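Local coordinates for protein rutinosidase (PDB 6I1A) that hydrolyses glycosidic bonds as a secreted family 5 rutinosidase, and probably also acts as an exo-1,3-beta-glucanase, at residues A[13-17]-A[234-240]. Sequence-based numbering, arbitrary orientation.
With EDO (1,2-ethanediol), chain J.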
ATOM      1  N   SER A  13     -21.587  20.100 -27.424  1.00 37.42           N
ATOM      2  CA  SER A  13     -20.791  21.073 -26.631  1.00 32.71           C
ATOM      3  C   SER A  13     -20.534  20.547 -25.209  1.00 24.57           C
ATOM      4  O   SER A  13     -19.650  21.071 -24.585  1.00 25.55           O
ATOM      5  CB  SER A  13     -21.452  22.403 -26.595  1.00 40.17           C
ATOM      6  OG  SER A  13     -22.813  22.238 -26.233  1.00 45.79           O
ATOM      7  N   TYR A  14     -21.221  19.497 -24.751  1.00 22.48           N
ATOM      8  CA  TYR A  14     -20.896  18.880 -23.424  1.00 19.49           C
ATOM      9  C   TYR A  14     -19.640  18.030 -23.572  1.00 20.41           C
ATOM     10  O   TYR A  14     -19.324  17.492 -24.639  1.00 24.35           O
ATOM     11  CB  TYR A  14     -22.052  18.036 -22.861  1.00 20.59           C
ATOM     12  CG  TYR A  14     -23.233  18.851 -22.448  1.00 18.80           C
ATOM     13  CD1 TYR A  14     -24.215  19.283 -23.360  1.00 20.44           C
ATOM     14  CD2 TYR A  14     -23.442  19.211 -21.132  1.00 18.88           C
ATOM     15  CE1 TYR A  14     -25.319  20.020 -22.956  1.00 22.63           C
ATOM     16  CE2 TYR A  14     -24.513  19.988 -20.724  1.00 19.11           C
ATOM     17  CZ  TYR A  14     -25.514  20.359 -21.621  1.00 18.32           C
ATOM     18  OH  TYR A  14     -26.550  21.118 -21.150  1.00 20.19           O
ATOM     19  N   ILE A  15     -18.921  17.816 -22.479  1.00 20.30           N
ATOM     20  CA  ILE A  15     -17.673  17.028 -22.642  1.00 22.01           C
ATOM     21  C   ILE A  15     -17.941  15.554 -22.427  1.00 20.42           C
ATOM     22  O   ILE A  15     -18.866  15.151 -21.635  1.00 19.27           O
ATOM     23  CB  ILE A  15     -16.541  17.579 -21.775  1.00 27.38           C
ATOM     24  CG1 ILE A  15     -16.723  17.223 -20.313  1.00 26.44           C
ATOM     25  CG2 ILE A  15     -16.378  19.097 -21.998  1.00 30.60           C
ATOM     26  CD1 ILE A  15     -15.377  17.328 -19.553  1.00 26.20           C
ATOM     27  N   ASP A  16     -17.141  14.760 -23.109  1.00 17.54           N
ATOM     28  CA  ASP A  16     -17.073  13.319 -22.944  1.00 19.87           C
ATOM     29  C   ASP A  16     -15.772  13.041 -22.209  1.00 16.63           C
ATOM     30  O   ASP A  16     -14.729  13.223 -22.775  1.00 16.72           O
ATOM     31  CB  ASP A  16     -17.095  12.600 -24.286  1.00 20.64           C
ATOM     32  CG  ASP A  16     -17.102  11.112 -24.158  1.00 22.97           C
ATOM     33  OD1 ASP A  16     -16.872  10.571 -23.089  1.00 22.14           O
ATOM     34  OD2 ASP A  16     -17.368  10.453 -25.197  1.00 31.14           O
ATOM     35  N   TRP A  17     -15.863  12.707 -20.924  1.00 16.27           N
ATOM     36  CA  TRP A  17     -14.627  12.469 -20.145  1.00 14.44           C
ATOM     37  C   TRP A  17     -13.793  11.339 -20.744  1.00 15.84           C
ATOM     38  O   TRP A  17     -12.654  11.130 -20.295  1.00 15.10           O
ATOM     39  CB  TRP A  17     -14.974  12.201 -18.677  1.00 14.77           C
ATOM     40  CG  TRP A  17     -15.053  13.465 -17.879  1.00 13.35           C
ATOM     41  CD1 TRP A  17     -16.168  14.125 -17.436  1.00 13.54           C
ATOM     42  CD2 TRP A  17     -13.939  14.227 -17.378  1.00 12.84           C
ATOM     43  NE1 TRP A  17     -15.837  15.255 -16.757  1.00 13.65           N
ATOM     44  CE2 TRP A  17     -14.465  15.316 -16.661  1.00 13.23           C
ATOM     45  CE3 TRP A  17     -12.529  14.108 -17.469  1.00 13.52           C
ATOM     46  CZ2 TRP A  17     -13.661  16.302 -16.079  1.00 14.15           C
ATOM     47  CZ3 TRP A  17     -11.733  15.066 -16.865  1.00 14.19           C
ATOM     48  CH2 TRP A  17     -12.295  16.117 -16.118  1.00 13.59           C
ATOM     49  N   ASN A 234     -30.601  16.599 -16.333  1.00 14.91           N
ATOM     50  CA  ASN A 234     -29.751  16.918 -17.484  1.00 16.62           C
ATOM     51  C   ASN A 234     -28.687  15.835 -17.487  1.00 16.63           C
ATOM     52  O   ASN A 234     -27.648  15.964 -16.832  1.00 16.42           O
ATOM     53  CB  ASN A 234     -29.156  18.325 -17.450  1.00 16.71           C
ATOM     54  CG  ASN A 234     -28.385  18.608 -18.716  1.00 14.49           C
ATOM     55  OD1 ASN A 234     -28.061  17.731 -19.510  1.00 17.85           O
ATOM     56  ND2 ASN A 234     -27.994  19.876 -18.807  1.00 17.05           N
ATOM     57  N   PRO A 235     -28.868  14.766 -18.231  1.00 16.14           N
ATOM     58  CA  PRO A 235     -27.966  13.635 -18.214  1.00 16.42           C
ATOM     59  C   PRO A 235     -26.608  13.947 -18.868  1.00 16.50           C
ATOM     60  O   PRO A 235     -25.737  13.115 -18.763  1.00 17.59           O
ATOM     61  CB  PRO A 235     -28.725  12.523 -18.936  1.00 18.97           C
ATOM     62  CG  PRO A 235     -29.677  13.274 -19.803  1.00 17.52           C
ATOM     63  CD  PRO A 235     -30.081  14.511 -19.070  1.00 17.58           C
ATOM     64  N   ASN A 236     -26.514  15.096 -19.521  1.00 16.90           N
ATOM     65  CA  ASN A 236     -25.270  15.498 -20.193  1.00 17.46           C
ATOM     66  C   ASN A 236     -24.293  16.082 -19.167  1.00 17.45           C
ATOM     67  O   ASN A 236     -23.096  16.241 -19.506  1.00 16.34           O
ATOM     68  CB  ASN A 236     -25.566  16.497 -21.303  1.00 18.30           C
ATOM     69  CG  ASN A 236     -26.338  15.837 -22.423  1.00 22.73           C
ATOM     70  OD1 ASN A 236     -25.865  14.853 -22.958  1.00 25.16           O
ATOM     71  ND2 ASN A 236     -27.562  16.284 -22.583  1.00 30.00           N
ATOM     72  N   ILE A 237     -24.747  16.387 -17.951  1.00 15.55           N
ATOM     73  CA  ILE A 237     -23.791  16.850 -16.883  1.00 15.26           C
ATOM     74  C   ILE A 237     -23.080  15.608 -16.378  1.00 14.66           C
ATOM     75  O   ILE A 237     -23.701  14.745 -15.790  1.00 14.74           O
ATOM     76  CB  ILE A 237     -24.529  17.563 -15.736  1.00 14.32           C
ATOM     77  CG1 ILE A 237     -25.295  18.805 -16.205  1.00 14.99           C
ATOM     78  CG2 ILE A 237     -23.543  17.902 -14.610  1.00 15.02           C
ATOM     79  CD1 ILE A 237     -26.206  19.335 -15.167  1.00 15.62           C
ATOM     80  N   PRO A 238     -21.724  15.498 -16.461  1.00 14.46           N
ATOM     81  CA  PRO A 238     -21.046  14.336 -15.928  1.00 14.07           C
ATOM     82  C   PRO A 238     -21.010  14.366 -14.398  1.00 13.22           C
ATOM     83  O   PRO A 238     -21.016  15.459 -13.788  1.00 13.58           O
ATOM     84  CB  PRO A 238     -19.604  14.489 -16.455  1.00 14.35           C
ATOM     85  CG  PRO A 238     -19.703  15.500 -17.551  1.00 14.27           C
ATOM     86  CD  PRO A 238     -20.828  16.435 -17.199  1.00 15.03           C
ATOM     87  N   VAL A 239     -21.007  13.181 -13.820  1.00 12.52           N
ATOM     88  CA  VAL A 239     -20.819  12.984 -12.358  1.00 12.41           C
ATOM     89  C   VAL A 239     -19.403  12.432 -12.151  1.00 11.66           C
ATOM     90  O   VAL A 239     -19.008  11.398 -12.768  1.00 12.72           O
ATOM     91  CB  VAL A 239     -21.880  12.060 -11.740  1.00 13.37           C
ATOM     92  CG1 VAL A 239     -21.534  11.692 -10.319  1.00 14.81           C
ATOM     93  CG2 VAL A 239     -23.257  12.735 -11.802  1.00 16.09           C
ATOM     94  N   MET A 240     -18.642  13.102 -11.294  1.00 11.67           N
ATOM     95  CA  MET A 240     -17.298  12.676 -10.909  1.00 11.64           C
ATOM     96  C   MET A 240     -17.356  12.038  -9.514  1.00 10.11           C
ATOM     97  O   MET A 240     -17.744  12.704  -8.513  1.00 11.36           O
ATOM     98  CB  MET A 240     -16.384  13.890 -10.910  1.00 12.02           C
ATOM     99  CG  MET A 240     -14.959  13.561 -10.450  1.00 12.33           C
ATOM    100  SD  MET A 240     -13.760  14.890 -10.792  1.00 12.74           S
ATOM    101  CE  MET A 240     -13.543  14.702 -12.550  1.00 14.40           C
TER
HETATM  102  C1  EDO J 408     -18.043   9.535 -19.379  1.00 18.22           C
HETATM  103  O1  EDO J 408     -18.031   8.277 -18.844  1.00 19.24           O
HETATM  104  C2  EDO J 408     -18.946   9.630 -20.602  1.00 21.25           C
HETATM  105  O2  EDO J 408     -18.500   8.834 -21.716  1.00 23.45           O
HETATM  106  O   HOH W   1     -21.478  14.848 -21.095  1.00 19.64           O
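Tyr14 lies across Asn236, where residues 13-17, ahead of strand 22-26, cover the turn that leads into strand 239-241 of the family 5 TIM barrel. Asn234 to Ile237 form a type I beta turn, closed by Ile237 N to Asn234 O (3.1 Å), and Asn234 OD1 accepting from Asn236 N at 3.1 Å adds an Asx turn. Along Tyr14, CB faces Asn236 O; CG, CD1, CE1 and CE2 surround Asn236 CB, which sits over the ring centre, 10° off the normal, a CH-pi contact; CD2 also comes within 3.4 Å of Asn236 O, and CZ is nearest Asn234 ND2. At the tip, OH accepts a nearly straight bond from Asn234 ND2 (3.0 Å, N-H...O 165°) and lies in the amide plane; the stronger partner of ND2 is Gln179 OE1. One water joins the backbones, donating to Ile15 O and Asn236 O, each at 2.7 Å. Deeper in, Ile15 CD1 and Met240 CE lie over opposite faces of Trp17, each toward the rim, and its NE1 is hydrogen-bonded to Thr188 OG1. Pro238 CB meets the indole edge in plane, 3.6 Å from Trp17 CD1, while a bend at chi3 (-75°) turns Met240 CE to within 3.9 Å of Trp17 CZ2.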